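Local coordinates for ORF59 (Human herpesvirus 8, PDB 3HSL), which serves as the accessory subunit of the viral DNA polymerase in lytic replication and raises its processivity, probably by acting as a sliding clamp, at residues A[19-24]-A[102-107]; A[25-30]-A[267-272]; A[9-14]-A[84-89]; A[41-46]-A[50-55]; A[182-187]-A[212-217]. All blocks are in the same frame, centred on the assembly; numbering follows the deposited sequence.

Contact 1: A[19-24]-A[102-107]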
# COMPACT_ATOMS: atom_id res chain seq x y z
N THR A 19 20.47 -9.16 4.56
CA THR A 19 20.43 -10.40 5.32
C THR A 19 20.22 -10.08 6.80
O THR A 19 19.53 -10.81 7.52
CB THR A 19 21.75 -11.18 5.14
OG1 THR A 19 22.00 -11.38 3.74
CG2 THR A 19 21.70 -12.52 5.86
N LEU A 20 20.84 -8.99 7.24
CA LEU A 20 20.74 -8.53 8.61
C LEU A 20 19.38 -7.91 8.82
O LEU A 20 18.77 -8.10 9.87
CB LEU A 20 21.84 -7.50 8.90
CG LEU A 20 21.76 -6.65 10.19
CD1 LEU A 20 21.65 -7.51 11.45
CD2 LEU A 20 22.97 -5.76 10.26
N LEU A 21 18.91 -7.17 7.83
CA LEU A 21 17.61 -6.56 7.96
C LEU A 21 16.50 -7.61 8.02
O LEU A 21 15.47 -7.39 8.65
CB LEU A 21 17.36 -5.53 6.87
CG LEU A 21 18.33 -4.34 6.83
CD1 LEU A 21 17.80 -3.37 5.80
CD2 LEU A 21 18.47 -3.62 8.17
N SER A 22 16.71 -8.75 7.37
CA SER A 22 15.72 -9.84 7.38
C SER A 22 15.54 -10.35 8.77
O SER A 22 14.42 -10.55 9.21
CB SER A 22 16.15 -11.00 6.50
OG SER A 22 16.34 -10.55 5.19
N LYS A 23 16.66 -10.58 9.45
CA LYS A 23 16.63 -11.10 10.81
C LYS A 23 15.93 -10.11 11.73
O LYS A 23 15.45 -10.50 12.79
CB LYS A 23 18.04 -11.41 11.30
N ILE A 24 15.88 -8.85 11.32
CA ILE A 24 15.27 -7.78 12.11
C ILE A 24 13.90 -7.35 11.61
O ILE A 24 13.21 -6.58 12.29
CB ILE A 24 16.20 -6.56 12.11
CG1 ILE A 24 17.54 -6.91 12.75
CG2 ILE A 24 15.60 -5.38 12.87
CD1 ILE A 24 18.55 -5.78 12.64
N GLU A 102 10.69 -1.45 1.30
CA GLU A 102 11.46 -2.17 0.30
C GLU A 102 12.80 -2.65 0.84
O GLU A 102 13.30 -3.69 0.41
CB GLU A 102 11.71 -1.29 -0.93
CG GLU A 102 10.44 -0.67 -1.51
CD GLU A 102 9.43 -1.71 -1.93
OE1 GLU A 102 9.84 -2.72 -2.56
OE2 GLU A 102 8.22 -1.52 -1.63
N LEU A 103 13.40 -1.91 1.78
CA LEU A 103 14.68 -2.37 2.33
C LEU A 103 14.47 -3.65 3.12
O LEU A 103 15.34 -4.50 3.16
CB LEU A 103 15.38 -1.31 3.18
CG LEU A 103 15.85 -0.03 2.47
CD1 LEU A 103 16.37 0.99 3.47
CD2 LEU A 103 16.89 -0.32 1.40
N PHE A 104 13.30 -3.77 3.75
CA PHE A 104 12.91 -4.93 4.56
C PHE A 104 12.05 -5.96 3.82
O PHE A 104 11.59 -6.92 4.43
CB PHE A 104 12.16 -4.50 5.83
CG PHE A 104 13.05 -3.94 6.89
CD1 PHE A 104 13.57 -4.79 7.88
CD2 PHE A 104 13.37 -2.60 6.93
CE1 PHE A 104 14.39 -4.30 8.87
CE2 PHE A 104 14.19 -2.10 7.92
CZ PHE A 104 14.70 -2.96 8.90
N GLY A 105 11.85 -5.75 2.53
CA GLY A 105 11.05 -6.69 1.75
C GLY A 105 11.57 -8.10 1.90
O GLY A 105 12.78 -8.31 2.00
N ALA A 106 10.66 -9.07 1.91
CA ALA A 106 11.05 -10.47 2.04
C ALA A 106 11.76 -10.96 0.78
O ALA A 106 12.82 -11.59 0.84
CB ALA A 106 9.82 -11.34 2.31
N ASN A 107 11.17 -10.67 -0.37
CA ASN A 107 11.73 -11.15 -1.64
C ASN A 107 12.88 -10.25 -2.15
O ASN A 107 13.07 -10.15 -3.36
CB ASN A 107 10.58 -11.28 -2.67
CG ASN A 107 10.91 -12.18 -3.85
OD1 ASN A 107 12.05 -12.59 -4.05
ND2 ASN A 107 9.90 -12.48 -4.65
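Phe104 and Leu21 carry this contact, in which helix 18-35 of the clamp-like processivity fold packs on the chain just after the short helix 99-103. The phenyl ring turns the CD1-CE1-CZ side of one face to the helix, and the two side chains meet at about a right angle. Leu21 CB lies over one face of the ring, 4.2 Å from the centroid of the Phe104 ring and 27° off its normal, a CH-pi contact. From there Leu21 divides its branches: CD2 follows the ring to Phe104 CZ at 3.9 Å, while CD1 turns to the residue before the phenylalanine and meets Leu103 CB at 4.1 Å. Chi1 of -61° points CG of Leu21 at the Leu103-Phe104 corner, anti to the carbonyl carbon, and chi2 of -173° then sets the two methyls apart. Ile24, one helical turn on, adds a looser touch through CG2. All four residues are buried, and the interface between the segments is purely one of packing. Beyond it, Ile67 of strand 61-67 touches both Ile24 and Phe104, and Leu103 leans on Thr133 and Ile135 of strand 130-137. The far end of the turn lies near the second subunit, where Asn107 packs on Gly94 of that chain. The backbone of the helix also takes part, with Leu21 O lying 3.3 Å from Phe104 CE1.

Contact 2: A[25-30]-A[267-272]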
# COMPACT_ATOMS: atom_id res chain seq x y z
N ARG A 25 13.51 -7.85 10.44
CA ARG A 25 12.24 -7.52 9.78
C ARG A 25 11.01 -7.37 10.71
O ARG A 25 10.21 -6.44 10.56
CB ARG A 25 11.96 -8.55 8.67
CG ARG A 25 10.83 -8.13 7.78
CD ARG A 25 10.54 -9.09 6.63
NE ARG A 25 9.46 -8.52 5.83
CZ ARG A 25 8.16 -8.63 6.12
NH1 ARG A 25 7.76 -9.30 7.21
NH2 ARG A 25 7.25 -8.08 5.32
N ARG A 26 10.88 -8.30 11.65
CA ARG A 26 9.80 -8.35 12.63
C ARG A 26 9.66 -7.02 13.37
O ARG A 26 8.56 -6.58 13.68
CB ARG A 26 10.13 -9.49 13.60
CG ARG A 26 9.01 -10.20 14.31
CD ARG A 26 9.63 -11.56 14.80
NE ARG A 26 8.68 -12.66 14.93
CZ ARG A 26 8.38 -13.47 13.91
NH1 ARG A 26 8.95 -13.28 12.73
NH2 ARG A 26 7.51 -14.46 14.06
N VAL A 27 10.78 -6.37 13.66
CA VAL A 27 10.73 -5.09 14.35
C VAL A 27 10.14 -4.04 13.41
O VAL A 27 9.31 -3.21 13.83
CB VAL A 27 12.11 -4.61 14.84
CG1 VAL A 27 11.96 -3.32 15.62
CG2 VAL A 27 12.77 -5.66 15.71
N ASN A 28 10.55 -4.07 12.15
CA ASN A 28 10.08 -3.13 11.17
C ASN A 28 8.59 -3.27 10.87
O ASN A 28 7.90 -2.27 10.69
CB ASN A 28 10.87 -3.27 9.88
CG ASN A 28 10.53 -2.20 8.88
OD1 ASN A 28 10.64 -1.00 9.17
ND2 ASN A 28 10.11 -2.63 7.69
N GLU A 29 8.08 -4.50 10.81
CA GLU A 29 6.65 -4.73 10.55
C GLU A 29 5.74 -4.23 11.67
O GLU A 29 4.57 -3.89 11.46
CB GLU A 29 6.36 -6.21 10.29
CG GLU A 29 7.01 -6.71 9.02
CD GLU A 29 6.48 -5.99 7.77
OE1 GLU A 29 5.24 -6.07 7.54
OE2 GLU A 29 7.31 -5.36 7.04
N HIS A 30 6.28 -4.17 12.88
CA HIS A 30 5.51 -3.74 14.01
C HIS A 30 5.36 -2.21 14.05
O HIS A 30 4.34 -1.71 14.52
CB HIS A 30 6.14 -4.28 15.28
CG HIS A 30 5.39 -3.97 16.52
ND1 HIS A 30 4.23 -4.63 16.86
CD2 HIS A 30 5.62 -3.08 17.50
CE1 HIS A 30 3.78 -4.15 18.01
NE2 HIS A 30 4.60 -3.21 18.42
N PRO A 267 6.82 -8.38 20.48
CA PRO A 267 6.87 -9.79 20.91
C PRO A 267 8.08 -10.58 20.41
O PRO A 267 8.27 -10.74 19.21
CB PRO A 267 5.56 -10.37 20.34
CG PRO A 267 4.63 -9.19 20.37
CD PRO A 267 5.51 -8.04 19.92
N GLY A 268 8.87 -11.06 21.36
CA GLY A 268 10.08 -11.82 21.09
C GLY A 268 11.27 -10.90 20.87
O GLY A 268 12.34 -11.35 20.47
N TRP A 269 11.07 -9.61 21.15
CA TRP A 269 12.12 -8.60 20.95
C TRP A 269 12.27 -7.52 22.02
O TRP A 269 13.26 -7.49 22.74
CB TRP A 269 11.93 -7.94 19.59
CG TRP A 269 12.26 -8.84 18.46
CD1 TRP A 269 11.48 -9.83 17.95
CD2 TRP A 269 13.46 -8.84 17.69
NE1 TRP A 269 12.12 -10.45 16.91
CE2 TRP A 269 13.34 -9.86 16.73
CE3 TRP A 269 14.63 -8.07 17.72
CZ2 TRP A 269 14.34 -10.14 15.80
CZ3 TRP A 269 15.62 -8.34 16.82
CH2 TRP A 269 15.47 -9.36 15.86
N PHE A 270 11.28 -6.63 22.11
CA PHE A 270 11.34 -5.53 23.06
C PHE A 270 10.14 -5.48 23.97
O PHE A 270 9.07 -5.99 23.63
CB PHE A 270 11.45 -4.17 22.34
CG PHE A 270 12.66 -4.03 21.49
CD1 PHE A 270 13.90 -3.80 22.07
CD2 PHE A 270 12.57 -4.12 20.10
CE1 PHE A 270 15.04 -3.67 21.28
CE2 PHE A 270 13.71 -3.98 19.30
CZ PHE A 270 14.94 -3.76 19.89
N THR A 271 10.35 -4.85 25.12
CA THR A 271 9.34 -4.63 26.15
C THR A 271 9.61 -3.20 26.65
O THR A 271 10.77 -2.82 26.84
CB THR A 271 9.41 -5.68 27.28
OG1 THR A 271 8.28 -5.54 28.14
CG2 THR A 271 10.71 -5.57 28.09
N PRO A 272 8.54 -2.40 26.87
CA PRO A 272 8.65 -1.01 27.29
C PRO A 272 9.34 -0.72 28.61
O PRO A 272 9.15 -1.44 29.59
CB PRO A 272 7.18 -0.55 27.39
CG PRO A 272 6.43 -1.48 26.57
CD PRO A 272 7.13 -2.80 26.73
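Val27 and Trp269 are brought together by two torsions. In Val27, chi1 of -176° sends CG1 opposite the backbone N and leaves CG2 facing the indole; in Trp269, chi1 of -71° sets CG opposite the carbonyl carbon, turning the ring in toward the helix. Val27 CG2 therefore sits over one indole face, 4.0 Å from the centroid of the six-membered ring of Trp269, somewhat displaced toward the rim, and its nearest ring atom is Trp269 CE3 at 3.6 Å. The same methyl is shared with the next residue: it lies near the plane of the Phe270 ring, at its edge, with Val27 CG2 4.1 Å from Phe270 CE2. One methyl thus serves the face of one aromatic ring and the edge of another. The two rings can point the same way because Trp269 and Phe270 form a classic beta bulge opposite Val266, at the entry to strand 270-276. Helix 18-35 is weakly bonded and kinked here, and the bulge packs it against the start of strand 270-276 in the clamp-like fold; Phe270 continues inward to Val296 and Leu298 of strand 296-302. On the exposed flank the extended chain of Arg26 crosses the indole at about a right angle, its aliphatic part making the touch, with Arg26 CD 3.4 Å from Trp269 NE1.

Contact 3: A[9-14]-A[84-89]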
# COMPACT_ATOMS: atom_id res chain seq x y z
N ASP A 9 28.23 14.15 -9.90
CA ASP A 9 29.23 13.67 -8.90
C ASP A 9 28.59 12.83 -7.79
O ASP A 9 27.90 13.35 -6.90
CB ASP A 9 30.04 14.85 -8.32
N PHE A 10 28.84 11.52 -7.86
CA PHE A 10 28.37 10.47 -6.94
C PHE A 10 29.22 10.53 -5.65
O PHE A 10 30.08 9.67 -5.44
CB PHE A 10 28.64 9.13 -7.65
CG PHE A 10 28.00 7.92 -7.02
CD1 PHE A 10 26.92 7.30 -7.65
CD2 PHE A 10 28.47 7.40 -5.81
CE1 PHE A 10 26.31 6.18 -7.09
CE2 PHE A 10 27.88 6.28 -5.23
CZ PHE A 10 26.79 5.66 -5.86
N HIS A 11 28.99 11.52 -4.79
CA HIS A 11 29.84 11.62 -3.59
C HIS A 11 29.88 10.48 -2.54
O HIS A 11 30.95 10.24 -1.95
CB HIS A 11 29.84 13.03 -2.94
CG HIS A 11 28.49 13.52 -2.51
ND1 HIS A 11 27.89 13.10 -1.34
CD2 HIS A 11 27.63 14.39 -3.08
CE1 HIS A 11 26.72 13.69 -1.21
NE2 HIS A 11 26.53 14.48 -2.25
N TYR A 12 28.77 9.78 -2.30
CA TYR A 12 28.77 8.72 -1.27
C TYR A 12 27.66 7.69 -1.41
O TYR A 12 26.49 8.03 -1.52
CB TYR A 12 28.70 9.35 0.13
CG TYR A 12 28.81 8.40 1.31
CD1 TYR A 12 30.06 8.00 1.78
CD2 TYR A 12 27.68 7.92 1.97
CE1 TYR A 12 30.18 7.13 2.86
CE2 TYR A 12 27.79 7.06 3.05
CZ TYR A 12 29.05 6.66 3.49
OH TYR A 12 29.19 5.81 4.56
N GLY A 13 28.05 6.42 -1.41
CA GLY A 13 27.12 5.32 -1.55
C GLY A 13 27.36 4.25 -0.51
O GLY A 13 28.44 4.16 0.07
N VAL A 14 26.35 3.43 -0.26
CA VAL A 14 26.45 2.38 0.73
C VAL A 14 25.65 1.15 0.29
O VAL A 14 24.58 1.28 -0.32
CB VAL A 14 25.94 2.91 2.10
CG1 VAL A 14 24.43 3.20 2.06
CG2 VAL A 14 26.25 1.93 3.20
N VAL A 84 29.09 11.41 8.73
CA VAL A 84 28.07 11.44 7.69
C VAL A 84 26.67 11.70 8.25
O VAL A 84 26.36 11.27 9.38
CB VAL A 84 28.11 10.08 6.92
CG1 VAL A 84 26.75 9.63 6.41
CG2 VAL A 84 29.18 10.10 5.84
N SER A 85 25.83 12.39 7.48
CA SER A 85 24.46 12.67 7.92
C SER A 85 23.50 13.00 6.77
O SER A 85 23.44 14.13 6.30
CB SER A 85 24.46 13.81 8.96
OG SER A 85 23.17 13.99 9.49
N PHE A 86 22.76 12.00 6.32
CA PHE A 86 21.79 12.18 5.24
C PHE A 86 20.41 11.86 5.76
O PHE A 86 20.16 10.77 6.26
CB PHE A 86 22.16 11.32 4.03
CG PHE A 86 23.50 11.64 3.47
CD1 PHE A 86 23.69 12.78 2.68
CD2 PHE A 86 24.59 10.81 3.71
CE1 PHE A 86 24.94 13.11 2.14
CE2 PHE A 86 25.86 11.12 3.18
CZ PHE A 86 26.03 12.27 2.39
N SER A 87 19.51 12.84 5.65
CA SER A 87 18.15 12.72 6.20
C SER A 87 17.02 13.04 5.19
O SER A 87 16.83 14.20 4.82
CB SER A 87 18.10 13.62 7.42
OG SER A 87 16.86 13.54 8.07
N PHE A 88 16.29 12.01 4.78
CA PHE A 88 15.19 12.13 3.79
C PHE A 88 13.92 11.41 4.23
O PHE A 88 13.95 10.61 5.17
CB PHE A 88 15.66 11.58 2.45
CG PHE A 88 16.25 10.22 2.55
CD1 PHE A 88 15.49 9.10 2.25
CD2 PHE A 88 17.58 10.05 2.95
CE1 PHE A 88 16.04 7.80 2.34
CE2 PHE A 88 18.15 8.77 3.05
CZ PHE A 88 17.37 7.64 2.74
N ARG A 89 12.81 11.68 3.56
CA ARG A 89 11.55 11.05 3.95
C ARG A 89 11.48 9.65 3.37
O ARG A 89 11.90 9.49 2.22
CB ARG A 89 10.38 11.96 3.55
CG ARG A 89 10.41 12.39 2.11
CD ARG A 89 9.32 13.38 1.70
NE ARG A 89 9.42 14.69 2.36
CZ ARG A 89 8.75 15.79 1.99
NH1 ARG A 89 7.92 15.77 0.94
NH2 ARG A 89 8.90 16.94 2.65
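A hydrophobic core between two sheets holds this contact: Tyr12, on strand 12-16, and Phe86, on strand 83-89, lean together from layers whose backbones stay well apart, the nearest CA atoms, those of Tyr12 and Val84, being 9.4 Å from each other. Tyr12 reaches over with CG opposite its own backbone N (chi1 -175°), and its ring receives Val84 CG2 over one face, 4.3 Å from the centroid of the Tyr12 ring and 15° off the normal. Its flank meets the other aromatic, Tyr12 CD2 lying 3.9 Å from Phe86 CE2. At another part of the Phe86 rim, His11 comes rim to rim, with His11 CE1 3.8 Å from Phe86 CE1; the planes are 26° apart and neither ring covers the other. The phenol oxygen of Tyr12 is satisfied by a hydrogen bond to Ala46 O, while His77 meets the tyrosine ring edge-to-face. Phe86 also stacks with Phe115 of strand 108-116, the neighbour of strand 12-16. Aromatic residues from both layers thus meet between the antiparallel sheet containing strand 12-16 and the strands beside 83-89, a packing of two layers of strands consistent with the DNA-clamp family to which the protein belongs.

Contact 4: A[41-46]-A[50-55]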
# COMPACT_ATOMS: atom_id res chain seq x y z
N GLN A 41 17.39 7.94 7.79
CA GLN A 41 18.69 8.57 7.96
C GLN A 41 19.85 7.61 7.86
O GLN A 41 19.75 6.43 8.28
CB GLN A 41 18.79 9.21 9.34
CG GLN A 41 17.78 10.30 9.62
CD GLN A 41 17.86 10.82 11.03
OE1 GLN A 41 18.11 10.07 11.98
NE2 GLN A 41 17.64 12.12 11.19
N VAL A 42 20.95 8.14 7.31
CA VAL A 42 22.21 7.44 7.18
C VAL A 42 23.20 8.39 7.85
O VAL A 42 23.48 9.47 7.33
CB VAL A 42 22.58 7.13 5.73
CG1 VAL A 42 24.01 6.61 5.65
CG2 VAL A 42 21.59 6.11 5.16
N HIS A 43 23.74 7.97 8.99
CA HIS A 43 24.61 8.85 9.77
C HIS A 43 25.63 8.11 10.62
O HIS A 43 25.50 6.91 10.86
CB HIS A 43 23.69 9.57 10.73
CG HIS A 43 22.90 8.61 11.56
ND1 HIS A 43 23.28 8.24 12.83
CD2 HIS A 43 21.76 7.93 11.29
CE1 HIS A 43 22.40 7.38 13.32
NE2 HIS A 43 21.47 7.18 12.41
N GLY A 44 26.64 8.85 11.07
CA GLY A 44 27.70 8.29 11.90
C GLY A 44 28.98 8.29 11.11
O GLY A 44 29.15 9.08 10.19
N SER A 45 29.89 7.39 11.46
CA SER A 45 31.16 7.34 10.74
C SER A 45 30.92 6.97 9.27
O SER A 45 29.97 6.26 8.96
CB SER A 45 32.12 6.35 11.41
OG SER A 45 31.52 5.06 11.44
N ALA A 46 31.79 7.45 8.38
CA ALA A 46 31.68 7.16 6.95
C ALA A 46 31.97 5.69 6.71
O ALA A 46 31.47 5.09 5.76
CB ALA A 46 32.62 8.03 6.15
N THR A 50 25.14 4.32 10.56
CA THR A 50 23.93 3.76 11.09
C THR A 50 22.76 4.09 10.20
O THR A 50 22.70 5.16 9.59
CB THR A 50 23.67 4.30 12.49
OG1 THR A 50 24.70 3.83 13.36
CG2 THR A 50 22.35 3.82 13.03
N LEU A 51 21.84 3.14 10.14
CA LEU A 51 20.64 3.27 9.38
C LEU A 51 19.54 3.41 10.41
O LEU A 51 19.38 2.55 11.31
CB LEU A 51 20.40 2.04 8.50
CG LEU A 51 19.07 2.04 7.75
CD1 LEU A 51 18.93 3.17 6.73
CD2 LEU A 51 18.80 0.68 7.10
N SER A 52 18.78 4.48 10.31
CA SER A 52 17.69 4.69 11.25
C SER A 52 16.49 5.36 10.65
O SER A 52 16.61 6.07 9.66
CB SER A 52 18.17 5.34 12.54
OG SER A 52 19.08 6.38 12.27
N VAL A 53 15.34 5.12 11.28
CA VAL A 53 14.06 5.68 10.84
C VAL A 53 13.43 6.41 11.99
O VAL A 53 13.39 5.89 13.12
CB VAL A 53 13.04 4.59 10.50
CG1 VAL A 53 11.87 5.23 9.78
CG2 VAL A 53 13.65 3.51 9.65
N LEU A 54 12.94 7.61 11.73
CA LEU A 54 12.25 8.42 12.73
C LEU A 54 10.84 8.82 12.24
O LEU A 54 10.55 8.72 11.05
CB LEU A 54 13.10 9.66 13.09
CG LEU A 54 14.39 9.55 13.94
CD1 LEU A 54 15.41 8.45 13.53
CD2 LEU A 54 15.10 10.92 14.08
N SER A 55 9.97 9.26 13.13
CA SER A 55 8.63 9.71 12.77
C SER A 55 7.94 10.15 14.03
O SER A 55 8.19 9.62 15.10
CB SER A 55 7.80 8.61 12.10
OG SER A 55 7.46 7.58 13.01
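His43 and Thr50 form a hydrogen-bonded antiparallel pair, joined by His43 N to Thr50 O at 3.1 Å and by Thr50 N to His43 O. Over this rung the imidazole folds back across the partner strand: Thr50 CB lies over one face of the ring, 3.8 Å from the centroid of the His43 ring. Chi1 of 56° places CG of His43 between the backbone N and the carbonyl carbon, and this carries the ring's edge on to Ser52. There His43 NE2 and Ser52 OG share a hydrogen bond in which either may donate; its short modelled length should not be taken literally at this resolution. The next hydrogen-bonded rung is Gln41 with Ser52, where Gln41 N reaches Ser52 O at 2.8 Å almost in line with the carbonyl bond, and Ser52 N returns to Gln41 O at 3.0 Å. Farther along the same face, Gln41 OE1 rests 3.5 Å from Leu54 CD1. Between the rungs, the non-hydrogen-bonded pair Val42 and Leu51 turns to the other face, where both touch Leu71. Outward, Pro157 borders His43 and Gln41, and strands 83-89 and 61-67 bond to the two outer edges. Gly44 turns the chain out of line after His43. Together these features make an antiparallel beta hairpin, 39-43 with 49-56, flanked by a further strand on each edge.

Contact 5: A[182-187]-A[212-217]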
# COMPACT_ATOMS: atom_id res chain seq x y z
N LEU A 182 -1.53 -0.37 30.24
CA LEU A 182 -1.94 0.01 28.91
C LEU A 182 -3.48 -0.08 28.82
O LEU A 182 -4.12 0.82 28.30
CB LEU A 182 -1.27 -0.91 27.90
CG LEU A 182 -1.05 -0.43 26.46
CD1 LEU A 182 -0.65 -1.64 25.63
CD2 LEU A 182 -2.25 0.20 25.85
N LYS A 183 -4.06 -1.17 29.33
CA LYS A 183 -5.52 -1.34 29.28
C LYS A 183 -6.20 -0.15 29.90
O LYS A 183 -7.17 0.38 29.36
CB LYS A 183 -5.97 -2.63 29.99
N TRP A 184 -5.65 0.27 31.05
CA TRP A 184 -6.14 1.41 31.82
C TRP A 184 -5.97 2.69 31.01
O TRP A 184 -6.89 3.49 30.92
CB TRP A 184 -5.38 1.50 33.14
CG TRP A 184 -5.92 2.55 34.06
CD1 TRP A 184 -6.93 2.40 34.96
CD2 TRP A 184 -5.48 3.91 34.18
NE1 TRP A 184 -7.15 3.58 35.63
CE2 TRP A 184 -6.27 4.53 35.17
CE3 TRP A 184 -4.49 4.67 33.54
CZ2 TRP A 184 -6.11 5.86 35.54
CZ3 TRP A 184 -4.33 6.00 33.91
CH2 TRP A 184 -5.14 6.58 34.90
N LEU A 185 -4.80 2.88 30.43
CA LEU A 185 -4.58 4.08 29.64
C LEU A 185 -5.60 4.25 28.52
O LEU A 185 -6.29 5.27 28.47
CB LEU A 185 -3.15 4.18 29.10
CG LEU A 185 -2.03 4.53 30.10
CD1 LEU A 185 -0.68 4.42 29.43
CD2 LEU A 185 -2.23 5.91 30.67
N ARG A 186 -5.69 3.26 27.64
CA ARG A 186 -6.63 3.36 26.51
C ARG A 186 -8.10 3.46 26.90
O ARG A 186 -8.91 3.94 26.10
CB ARG A 186 -6.41 2.29 25.44
CG ARG A 186 -6.63 0.86 25.89
CD ARG A 186 -6.82 -0.03 24.66
NE ARG A 186 -5.71 0.11 23.71
CZ ARG A 186 -4.66 -0.70 23.66
NH1 ARG A 186 -4.54 -1.72 24.51
NH2 ARG A 186 -3.71 -0.48 22.76
N GLN A 187 -8.47 3.03 28.10
CA GLN A 187 -9.86 3.14 28.47
C GLN A 187 -10.16 4.54 29.01
O GLN A 187 -11.29 4.85 29.38
CB GLN A 187 -10.33 1.99 29.36
CG GLN A 187 -9.74 1.92 30.75
CD GLN A 187 -10.08 0.62 31.46
OE1 GLN A 187 -10.25 -0.42 30.82
NE2 GLN A 187 -10.19 0.68 32.78
N GLY A 212 -7.22 13.54 33.62
CA GLY A 212 -8.58 13.99 33.89
C GLY A 212 -8.63 13.99 35.40
O GLY A 212 -7.85 14.70 36.05
N GLY A 213 -9.54 13.20 35.96
CA GLY A 213 -9.68 13.10 37.42
C GLY A 213 -9.49 11.69 37.98
O GLY A 213 -10.02 11.37 39.03
N VAL A 214 -8.73 10.85 37.28
CA VAL A 214 -8.46 9.47 37.71
C VAL A 214 -6.98 9.15 37.69
O VAL A 214 -6.24 9.71 36.89
CB VAL A 214 -9.22 8.42 36.84
CG1 VAL A 214 -10.71 8.42 37.15
CG2 VAL A 214 -8.93 8.61 35.34
N SER A 215 -6.54 8.26 38.57
CA SER A 215 -5.12 7.93 38.63
C SER A 215 -4.83 6.46 38.70
O SER A 215 -5.69 5.66 39.11
CB SER A 215 -4.53 8.51 39.92
OG SER A 215 -4.77 9.90 40.02
N LYS A 216 -3.63 6.08 38.30
CA LYS A 216 -3.24 4.69 38.45
C LYS A 216 -1.94 4.71 39.22
O LYS A 216 -0.98 5.40 38.85
CB LYS A 216 -3.10 3.93 37.14
CG LYS A 216 -3.08 2.43 37.42
CD LYS A 216 -2.96 1.59 36.18
CE LYS A 216 -3.37 0.12 36.46
NZ LYS A 216 -2.63 -0.60 37.54
N ILE A 217 -1.91 3.94 40.30
CA ILE A 217 -0.75 3.82 41.17
C ILE A 217 -0.02 2.49 40.96
O ILE A 217 -0.64 1.43 40.95
CB ILE A 217 -1.20 3.83 42.67
CG1 ILE A 217 -2.17 4.97 42.99
CG2 ILE A 217 0.00 3.81 43.60
CD1 ILE A 217 -1.58 6.36 42.88
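Trp184 packs tightly on Lys216 and only loosely on Val214. On the tight side the lysine's aliphatic chain lies over one face of the indole: Lys216 CB stands almost exactly above the six-membered ring of Trp184, 3.7 Å from its centroid and 6° off the normal. The two side chains run past each other in opposite directions, so the lysine works back along the indole toward its root, bringing Lys216 CD to 3.8 Å from Trp184 CG. Trp184 has CG opposite its backbone N (chi1 -174°), which swings the ring away from the helix and onto the strand. The ring's outer end also lies against the strand's main chain, with Trp184 CZ2 3.5 Å from Ser215 C. In fold terms, a helix covers a sheet here: the segment 182-186 of helix 175-186 runs nearly antiparallel to strand 214-217, their axes 10.1 Å apart, with helix 254-263 alongside, taking Leu185. Phe209 of the neighbouring strand 206-211 also touches the indole. The loose side lies toward the Gly212-Gly213 turn. Val214 is exposed and touches a crystal neighbour; it offers the tryptophan a single methyl, Val214 CG2, 3.9 Å from Trp184 CZ2. Its carbonyl, Val214 O, approaches the indole edge in the ring plane, 3.9 Å from Trp184 CH2.

Contacts 1 and 2 use consecutive parts of helix 18-35 and touch directly: Arg25 NE makes a weak hydrogen bond to Phe104 O, 3.0 Å away, and Lys23 O packs on Trp269 CZ2. Contacts 3 and 4 form a second pair, their centres about 10 Å apart. They are joined by Tyr12 OH to Ala46 O at 2.7 Å and by Phe86 N to Val42 O, a bond between neighbouring strands 83-89 and 39-43. The hairpin of contact 4 follows the helix of contacts 1 and 2 in the chain, and its centre is about 17 Å from that of contact 1. Contact 5 stands apart across the molecule, its centre about 44 Å from that of contact 3.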